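Local coordinates for enoyl-[acyl-carrier-protein] reductase [FMN] (Thermotoga maritima, PDB 5GVJ), which probably reduces the double bond of enoyl-acyl-carrier-protein with NADH and FMN, as an enoyl-ACP reductase of the FabK type, at residues A215-V221 / R232-T236; A125-E129 / V159-I165; E14-L18 / I294-L298. The protein carries 1 engineered substitution. All coordinates share one frame. Numbering follows the deposited sequence.

Interaction 1. Residues A215-V221 / R232-T236; sequences ASIRDTV and RVLRT. With NA (sodium ion), chain C.
This is an antiparallel strand pairing at the open end of hairpin 220-223/231-234, in the small three-stranded sheet. T220 and L234 form a non-hydrogen-bonded pair (CA-CA 4.2 Å); V221 and V233 are hydrogen-bonded, V221 N to V233 O at 2.7 Å and V233 N to V221 O at 2.9 Å. V221 CG2 and V233 CG2 lie 4.1 Å apart on one face. Ahead of it, S216-D219 is a type I turn, tied by S216 N to D219 OD2 (2.8 Å) and by an ST turn, R218 N to S216 OG (3.2 Å). R235 extends the pairing: its N donates to D219 O (2.8 Å) and its NE to R218 O (3.1 Å), while its guanidinium salt-bridges E149 of the second subunit. R232 NH1 donates to T220 OG1 (2.9 Å); the R232 side chain lies about 4 Å from G144, which binds FMN, absent here. A215 CB meets L234 CD1 at 3.8 Å; A215 O binds sodium at 2.5 Å with water 1 (2.5 Å) and the backbone O atoms of I212, V213, A281 and I284. Strand 231-234 lies between 220-223 and 145-146, and A239 of helix 237-242 packs on V221 and V233.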
loop_
_atom_site.group_PDB
_atom_site.type_symbol
_atom_site.label_atom_id
_atom_site.label_comp_id
_atom_site.label_asym_id
_atom_site.label_seq_id
_atom_site.Cartn_x
_atom_site.Cartn_y
_atom_site.Cartn_z
ATOM N N ALA A 215 -8.064 -0.874 17.696
ATOM C CA ALA A 215 -7.465 -1.791 16.735
ATOM C C ALA A 215 -6.109 -1.282 16.263
ATOM O O ALA A 215 -5.928 -0.085 16.026
ATOM C CB ALA A 215 -8.387 -1.974 15.531
ATOM N N SER A 216 -5.156 -2.206 16.112
ATOM C CA SER A 216 -3.848 -1.907 15.545
ATOM C C SER A 216 -3.845 -2.172 14.039
ATOM O O SER A 216 -4.834 -2.625 13.460
ATOM C CB SER A 216 -2.775 -2.757 16.218
ATOM O OG SER A 216 -2.900 -4.087 15.757
ATOM N N ILE A 217 -2.697 -1.929 13.391
ATOM C CA ILE A 217 -2.607 -2.160 11.949
ATOM C C ILE A 217 -2.695 -3.641 11.600
ATOM O O ILE A 217 -2.922 -3.985 10.434
ATOM C CB ILE A 217 -1.315 -1.545 11.368
ATOM C CG1 ILE A 217 -0.077 -2.206 11.982
ATOM C CG2 ILE A 217 -1.297 -0.031 11.598
ATOM C CD1 ILE A 217 1.244 -1.632 11.457
ATOM N N ARG A 218 -2.530 -4.531 12.583
ATOM C CA ARG A 218 -2.555 -5.974 12.365
ATOM C C ARG A 218 -3.851 -6.623 12.834
ATOM O O ARG A 218 -3.950 -7.852 12.835
ATOM C CB ARG A 218 -1.370 -6.639 13.079
ATOM C CG ARG A 218 -0.027 -6.378 12.432
ATOM C CD ARG A 218 1.072 -7.253 13.053
ATOM N NE ARG A 218 1.214 -6.987 14.485
ATOM C CZ ARG A 218 2.027 -7.665 15.290
ATOM N NH1 ARG A 218 2.774 -8.647 14.796
ATOM N NH2 ARG A 218 2.098 -7.360 16.584
ATOM N N ASP A 219 -4.851 -5.839 13.235
ATOM C CA ASP A 219 -6.036 -6.406 13.859
ATOM C C ASP A 219 -7.177 -6.646 12.881
ATOM O O ASP A 219 -8.321 -6.798 13.315
ATOM C CB ASP A 219 -6.513 -5.515 15.000
ATOM C CG ASP A 219 -5.692 -5.702 16.261
ATOM O OD1 ASP A 219 -5.052 -6.766 16.413
ATOM O OD2 ASP A 219 -5.690 -4.781 17.094
ATOM N N THR A 220 -6.909 -6.675 11.579
ATOM C CA THR A 220 -7.943 -7.094 10.645
ATOM C C THR A 220 -7.576 -8.445 10.048
ATOM O O THR A 220 -6.420 -8.876 10.092
ATOM C CB THR A 220 -8.170 -6.064 9.528
ATOM O OG1 THR A 220 -7.042 -6.058 8.649
ATOM C CG2 THR A 220 -8.379 -4.663 10.102
ATOM N N VAL A 221 -8.589 -9.127 9.519
ATOM C CA VAL A 221 -8.430 -10.407 8.838
ATOM C C VAL A 221 -9.208 -10.350 7.543
ATOM O O VAL A 221 -10.211 -9.641 7.433
ATOM C CB VAL A 221 -8.943 -11.608 9.655
ATOM C CG1 VAL A 221 -7.903 -12.107 10.575
ATOM C CG2 VAL A 221 -10.190 -11.225 10.416
ATOM N N ARG A 232 -12.415 -7.733 4.321
ATOM C CA ARG A 232 -11.551 -7.425 5.454
ATOM C C ARG A 232 -12.398 -6.947 6.625
ATOM O O ARG A 232 -13.160 -5.982 6.494
ATOM C CB ARG A 232 -10.508 -6.368 5.099
ATOM C CG ARG A 232 -9.565 -6.034 6.259
ATOM C CD ARG A 232 -8.478 -5.068 5.825
ATOM N NE ARG A 232 -7.727 -5.574 4.676
ATOM C CZ ARG A 232 -6.698 -6.410 4.766
ATOM N NH1 ARG A 232 -6.297 -6.842 5.956
ATOM N NH2 ARG A 232 -6.076 -6.823 3.662
ATOM N N VAL A 233 -12.255 -7.621 7.767
ATOM C CA VAL A 233 -12.975 -7.267 8.980
ATOM C C VAL A 233 -12.033 -7.352 10.175
ATOM O O VAL A 233 -10.971 -7.979 10.126
ATOM C CB VAL A 233 -14.210 -8.169 9.222
ATOM C CG1 VAL A 233 -15.247 -7.982 8.119
ATOM C CG2 VAL A 233 -13.794 -9.629 9.343
ATOM N N LEU A 234 -12.453 -6.711 11.258
ATOM C CA LEU A 234 -11.729 -6.759 12.520
ATOM C C LEU A 234 -11.628 -8.196 13.027
ATOM O O LEU A 234 -12.503 -9.027 12.773
ATOM C CB LEU A 234 -12.449 -5.871 13.541
ATOM C CG LEU A 234 -11.715 -4.718 14.229
ATOM C CD1 LEU A 234 -10.543 -4.232 13.409
ATOM C CD2 LEU A 234 -12.679 -3.580 14.478
ATOM N N ARG A 235 -10.535 -8.494 13.741
ATOM C CA ARG A 235 -10.310 -9.831 14.290
ATOM C C ARG A 235 -11.222 -10.109 15.483
ATOM O O ARG A 235 -10.756 -10.202 16.622
ATOM C CB ARG A 235 -8.842 -10.008 14.698
ATOM C CG ARG A 235 -7.901 -10.156 13.513
ATOM C CD ARG A 235 -6.476 -10.538 13.927
ATOM N NE ARG A 235 -5.579 -10.500 12.774
ATOM C CZ ARG A 235 -5.150 -11.577 12.123
ATOM N NH1 ARG A 235 -5.536 -12.784 12.512
ATOM N NH2 ARG A 235 -4.343 -11.446 11.078
ATOM N N THR A 236 -12.507 -10.263 15.224
ATOM C CA THR A 236 -13.587 -10.420 16.186
ATOM C C THR A 236 -13.952 -11.898 16.337
ATOM O O THR A 236 -13.555 -12.729 15.515
ATOM C CB THR A 236 -14.801 -9.597 15.717
ATOM O OG1 THR A 236 -15.564 -9.147 16.839
ATOM C CG2 THR A 236 -15.686 -10.412 14.820
HETATM NA NA NA C . -6.875 2.267 16.164
HETATM O O HOH W 1 -4.514 2.628 16.896
#

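Interaction 2. Residues A125-E129 / V159-I165; sequences ARMVE and VSRSVNI
Polar contacts centre on E129, whose extended side chain (chi1 and chi2 both t) runs from helix 122-130 to the chain leaving helix 152-162. E129 OE1 accepts two backbone bonds, from N164 N at 2.8 Å and from I165 N at 3.2 Å, so one carboxylate oxygen serves consecutive amides just beyond the helix end. V163 is the first residue to leave helical geometry (phi/psi -122/161), and these two amides follow directly after it. Water 2 bridges the other oxygen, donating to E129 OE2 (2.9 Å) and to S162 O (3.1 Å). R126 reaches the same side: R126 NH1 comes within 3.3 Å of S162 OG, but its salt-bridge partner is D122, whose carboxylate is also hydrogen-bonded to S162 OG.

The E129 carboxylate also rests against methyl groups: V163 CG1 (V163 chi1 m) lies 3.4 Å from E129 OE2, and I165 CG2 lies 3.7 Å from E129 OE1.

Apolar packing is supplied by A125. The closest backbone approaches are R126 to V163 (CA-CA 6.1 Å) and A125 to V159 (CA-CA 6.7 Å), and A125 presents its CB to the other segment, meeting V159 CG1 at 3.8 Å and V163 CG1 at 4.3 Å. In all, 355 Å² is buried.

Such packing of neighbouring helices outside a parallel sheet belongs to the TIM-barrel layout of this family. V128, V159 and I165 rest on V136 of strand 136-139, A125 on V119 of strand 114-119, and V159 on V167 of strand 167-170.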
loop_
_atom_site.group_PDB
_atom_site.type_symbol
_atom_site.label_atom_id
_atom_site.label_comp_id
_atom_site.label_asym_id
_atom_site.label_seq_id
_atom_site.Cartn_x
_atom_site.Cartn_y
_atom_site.Cartn_z
ATOM N N ALA A 125 -10.403 -0.131 -14.675
ATOM C CA ALA A 125 -10.278 1.321 -14.774
ATOM C C ALA A 125 -10.301 1.775 -16.226
ATOM O O ALA A 125 -11.041 2.698 -16.588
ATOM C CB ALA A 125 -9.001 1.798 -14.082
ATOM N N ARG A 126 -9.493 1.149 -17.082
ATOM C CA ARG A 126 -9.494 1.564 -18.480
ATOM C C ARG A 126 -10.848 1.318 -19.136
ATOM O O ARG A 126 -11.297 2.120 -19.959
ATOM C CB ARG A 126 -8.393 0.855 -19.263
ATOM C CG ARG A 126 -7.005 1.101 -18.757
ATOM C CD ARG A 126 -6.036 0.604 -19.800
ATOM N NE ARG A 126 -5.929 -0.843 -19.707
ATOM C CZ ARG A 126 -5.013 -1.479 -18.989
ATOM N NH1 ARG A 126 -4.087 -0.789 -18.337
ATOM N NH2 ARG A 126 -5.008 -2.810 -18.955
ATOM N N MET A 127 -11.513 0.218 -18.779
ATOM C CA MET A 127 -12.830 -0.070 -19.346
ATOM C C MET A 127 -13.847 1.010 -18.986
ATOM O O MET A 127 -14.590 1.493 -19.851
ATOM C CB MET A 127 -13.309 -1.440 -18.868
ATOM C CG MET A 127 -12.442 -2.599 -19.370
ATOM S SD MET A 127 -13.189 -4.221 -19.084
ATOM C CE MET A 127 -12.963 -4.484 -17.337
ATOM N N VAL A 128 -13.901 1.407 -17.711
ATOM C CA VAL A 128 -14.924 2.373 -17.317
ATOM C C VAL A 128 -14.583 3.767 -17.840
ATOM O O VAL A 128 -15.487 4.548 -18.172
ATOM C CB VAL A 128 -15.140 2.363 -15.790
ATOM C CG1 VAL A 128 -15.585 0.981 -15.316
ATOM C CG2 VAL A 128 -13.888 2.785 -15.060
ATOM N N GLU A 129 -13.291 4.100 -17.961
ATOM C CA GLU A 129 -12.926 5.331 -18.662
ATOM C C GLU A 129 -13.503 5.341 -20.073
ATOM O O GLU A 129 -14.119 6.327 -20.497
ATOM C CB GLU A 129 -11.406 5.514 -18.725
ATOM C CG GLU A 129 -11.037 6.825 -19.406
ATOM C CD GLU A 129 -9.551 7.097 -19.487
ATOM O OE1 GLU A 129 -9.139 8.253 -19.249
ATOM O OE2 GLU A 129 -8.800 6.167 -19.803
ATOM N N VAL A 159 -2.999 2.555 -11.993
ATOM C CA VAL A 159 -4.257 3.079 -12.524
ATOM C C VAL A 159 -4.071 4.505 -13.027
ATOM O O VAL A 159 -4.494 4.845 -14.135
ATOM C CB VAL A 159 -5.369 2.984 -11.464
ATOM C CG1 VAL A 159 -6.601 3.795 -11.879
ATOM C CG2 VAL A 159 -5.762 1.532 -11.246
ATOM N N SER A 160 -3.429 5.366 -12.224
ATOM C CA SER A 160 -3.268 6.749 -12.661
ATOM C C SER A 160 -2.450 6.842 -13.946
ATOM O O SER A 160 -2.701 7.715 -14.783
ATOM C CB SER A 160 -2.639 7.596 -11.555
ATOM O OG SER A 160 -1.368 7.106 -11.170
ATOM N N ARG A 161 -1.479 5.954 -14.129
ATOM C CA ARG A 161 -0.724 5.959 -15.377
ATOM C C ARG A 161 -1.551 5.475 -16.561
ATOM O O ARG A 161 -1.228 5.819 -17.705
ATOM C CB ARG A 161 0.526 5.099 -15.230
ATOM C CG ARG A 161 1.535 5.681 -14.269
ATOM C CD ARG A 161 2.790 4.841 -14.255
ATOM N NE ARG A 161 3.700 5.244 -13.187
ATOM C CZ ARG A 161 4.720 6.082 -13.348
ATOM N NH1 ARG A 161 4.965 6.618 -14.539
ATOM N NH2 ARG A 161 5.502 6.370 -12.319
ATOM N N SER A 162 -2.612 4.699 -16.317
ATOM C CA SER A 162 -3.373 4.081 -17.399
ATOM C C SER A 162 -4.524 4.927 -17.921
ATOM O O SER A 162 -4.980 4.675 -19.039
ATOM C CB SER A 162 -3.959 2.744 -16.954
ATOM O OG SER A 162 -2.957 1.809 -16.631
ATOM N N VAL A 163 -5.039 5.884 -17.143
ATOM C CA VAL A 163 -6.196 6.670 -17.567
ATOM C C VAL A 163 -5.834 8.149 -17.572
ATOM O O VAL A 163 -4.870 8.586 -16.936
ATOM C CB VAL A 163 -7.426 6.422 -16.671
ATOM C CG1 VAL A 163 -7.840 4.960 -16.743
ATOM C CG2 VAL A 163 -7.124 6.828 -15.219
ATOM N N ASN A 164 -6.630 8.931 -18.301
ATOM C CA ASN A 164 -6.501 10.378 -18.231
ATOM C C ASN A 164 -7.495 11.029 -17.272
ATOM O O ASN A 164 -7.263 12.168 -16.855
ATOM C CB ASN A 164 -6.654 11.002 -19.625
ATOM C CG ASN A 164 -5.386 10.906 -20.446
ATOM O OD1 ASN A 164 -4.299 11.190 -19.952
ATOM N ND2 ASN A 164 -5.517 10.499 -21.706
ATOM N N ILE A 165 -8.585 10.349 -16.918
ATOM C CA ILE A 165 -9.566 10.900 -15.976
ATOM C C ILE A 165 -8.942 10.888 -14.584
ATOM O O ILE A 165 -7.999 10.122 -14.351
ATOM C CB ILE A 165 -10.886 10.112 -15.992
ATOM C CG1 ILE A 165 -10.640 8.625 -15.725
ATOM C CG2 ILE A 165 -11.608 10.297 -17.320
ATOM C CD1 ILE A 165 -11.909 7.831 -15.479
HETATM O O HOH W 2 -6.375 6.178 -21.314
#

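Interaction 3. Residues E14-L18 / I294-L298; sequences EHPIL and IEDIL
Helix 290-309 lies against the start of the first strand of the parallel barrel sheet, and residues 294-298 present one helical face to residues 14-18. The backbones stay well apart, the nearest CA pair being I17 and I294 at 8.0 Å, so side chains fill the gap. The receiving segment is extended at H15 (phi/psi -123/144), bends through an inverse gamma turn centred on P16, and becomes strand at I17 (-135/122); H15 and I17 both point their CA-to-CB bonds toward the helix.

I294 comes first. With chi1 m and chi2 t, it places CG2 over the face of the H15 ring, 3.9 Å from the centroid and 27° off the ring normal, a CH-pi contact; I294 CG2 also lies 4.2 Å from I17 CD1. E295 and D296 turn elsewhere, D296 forming a salt bridge with K288. I297 returns to the interface, I297 CG2 lying 3.8 Å from I17 CD1. L298, one helical turn after I294 and joined to it by the bond L298 N to I294 O (3.2 Å), closes the patch: L298 CD1 touches I17 CD1 at 3.6 Å and L298 CD2 approaches H15 ND1 at 3.4 Å. I17 CD1 (chi1 m, chi2 t) is therefore common to all three helix residues, and F196 of helix 193-197 packs against I17 and I294.

Every touching residue is buried and the contacts are dispersive, with 238 Å² covered; the imidazole offers its ring face to I294. The chemistry implies hydrophobic docking of the C-terminal helix onto the first barrel strand.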
loop_
_atom_site.group_PDB
_atom_site.type_symbol
_atom_site.label_atom_id
_atom_site.label_comp_id
_atom_site.label_asym_id
_atom_site.label_seq_id
_atom_site.Cartn_x
_atom_site.Cartn_y
_atom_site.Cartn_z
ATOM N N GLU A 14 -14.967 21.787 -1.957
ATOM C CA GLU A 14 -13.840 22.566 -1.476
ATOM C C GLU A 14 -12.608 21.693 -1.254
ATOM O O GLU A 14 -11.484 22.130 -1.523
ATOM C CB GLU A 14 -14.246 23.283 -0.186
ATOM C CG GLU A 14 -13.203 24.199 0.403
ATOM C CD GLU A 14 -13.691 24.924 1.653
ATOM O OE1 GLU A 14 -14.795 24.601 2.153
ATOM O OE2 GLU A 14 -12.966 25.822 2.129
ATOM N N HIS A 15 -12.791 20.466 -0.755
ATOM C CA HIS A 15 -11.634 19.667 -0.383
ATOM C C HIS A 15 -11.639 18.345 -1.140
ATOM O O HIS A 15 -12.704 17.761 -1.353
ATOM C CB HIS A 15 -11.589 19.360 1.128
ATOM C CG HIS A 15 -11.818 20.551 2.001
ATOM N ND1 HIS A 15 -10.972 21.637 2.012
ATOM C CD2 HIS A 15 -12.799 20.825 2.896
ATOM C CE1 HIS A 15 -11.424 22.533 2.874
ATOM N NE2 HIS A 15 -12.528 22.064 3.424
ATOM N N PRO A 16 -10.460 17.833 -1.531
ATOM C CA PRO A 16 -10.382 16.589 -2.321
ATOM C C PRO A 16 -10.458 15.344 -1.440
ATOM O O PRO A 16 -9.571 14.487 -1.454
ATOM C CB PRO A 16 -9.017 16.734 -3.006
ATOM C CG PRO A 16 -8.181 17.415 -1.906
ATOM C CD PRO A 16 -9.133 18.422 -1.286
ATOM N N ILE A 17 -11.524 15.255 -0.647
ATOM C CA ILE A 17 -11.663 14.260 0.408
ATOM C C ILE A 17 -13.067 13.673 0.332
ATOM O O ILE A 17 -14.050 14.416 0.406
ATOM C CB ILE A 17 -11.397 14.878 1.792
ATOM C CG1 ILE A 17 -9.953 15.405 1.858
ATOM C CG2 ILE A 17 -11.656 13.866 2.897
ATOM C CD1 ILE A 17 -9.630 16.177 3.155
ATOM N N LEU A 18 -13.163 12.351 0.153
ATOM C CA LEU A 18 -14.443 11.649 0.169
ATOM C C LEU A 18 -14.522 10.746 1.393
ATOM O O LEU A 18 -13.505 10.236 1.861
ATOM C CB LEU A 18 -14.660 10.775 -1.083
ATOM C CG LEU A 18 -14.297 11.164 -2.516
ATOM C CD1 LEU A 18 -15.006 10.224 -3.514
ATOM C CD2 LEU A 18 -14.532 12.613 -2.846
ATOM N N ILE A 294 -10.910 16.959 8.815
ATOM C CA ILE A 294 -10.547 17.605 7.558
ATOM C C ILE A 294 -9.486 18.675 7.786
ATOM O O ILE A 294 -8.571 18.835 6.970
ATOM C CB ILE A 294 -11.809 18.168 6.870
ATOM C CG1 ILE A 294 -12.735 17.017 6.460
ATOM C CG2 ILE A 294 -11.431 19.041 5.652
ATOM C CD1 ILE A 294 -14.091 17.443 5.947
ATOM N N GLU A 295 -9.578 19.424 8.898
ATOM C CA GLU A 295 -8.545 20.414 9.216
ATOM C C GLU A 295 -7.177 19.760 9.400
ATOM O O GLU A 295 -6.159 20.263 8.906
ATOM C CB GLU A 295 -8.909 21.185 10.486
ATOM C CG GLU A 295 -10.035 22.181 10.317
ATOM C CD GLU A 295 -10.624 22.609 11.650
ATOM O OE1 GLU A 295 -9.912 22.517 12.684
ATOM O OE2 GLU A 295 -11.808 23.023 11.661
ATOM N N ASP A 296 -7.126 18.665 10.158
ATOM C CA ASP A 296 -5.841 18.016 10.425
ATOM C C ASP A 296 -5.252 17.403 9.155
ATOM O O ASP A 296 -4.026 17.413 8.969
ATOM C CB ASP A 296 -6.006 16.941 11.497
ATOM C CG ASP A 296 -6.446 17.503 12.839
ATOM O OD1 ASP A 296 -6.249 18.715 13.104
ATOM O OD2 ASP A 296 -6.983 16.708 13.632
ATOM N N ILE A 297 -6.105 16.827 8.294
ATOM C CA ILE A 297 -5.625 16.279 7.018
ATOM C C ILE A 297 -4.908 17.357 6.222
ATOM O O ILE A 297 -3.786 17.167 5.738
ATOM C CB ILE A 297 -6.783 15.699 6.183
ATOM C CG1 ILE A 297 -7.490 14.514 6.841
ATOM C CG2 ILE A 297 -6.297 15.330 4.775
ATOM C CD1 ILE A 297 -6.628 13.682 7.670
ATOM N N LEU A 298 -5.577 18.494 6.040
ATOM C CA LEU A 298 -5.047 19.555 5.193
ATOM C C LEU A 298 -3.750 20.113 5.759
ATOM O O LEU A 298 -2.801 20.393 5.014
ATOM C CB LEU A 298 -6.100 20.657 5.041
ATOM C CG LEU A 298 -7.132 20.536 3.909
ATOM C CD1 LEU A 298 -7.505 19.107 3.595
ATOM C CD2 LEU A 298 -8.398 21.341 4.223
#

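The three contacts occupy separate parts of one chain, with centres 31 Å (interactions 1 and 2), 26 Å (1 and 3) and 24 Å (2 and 3) apart; their nearest atoms are about 17, 15 and 13 Å apart. Interaction 3 joins residues near the two chain ends, and the loop it closes contains interaction 2 followed by interaction 1. Interactions 2 and 3 both belong to the barrel: one packs helices outside the strands, the other seats the C-terminal helix on strand 17-18. Interaction 1 lies instead in the small antiparallel sheet, where the R232 side chain nears G144 of the FMN site, empty here. A barrel helix and the turns flanking the hairpin both reach the second subunit.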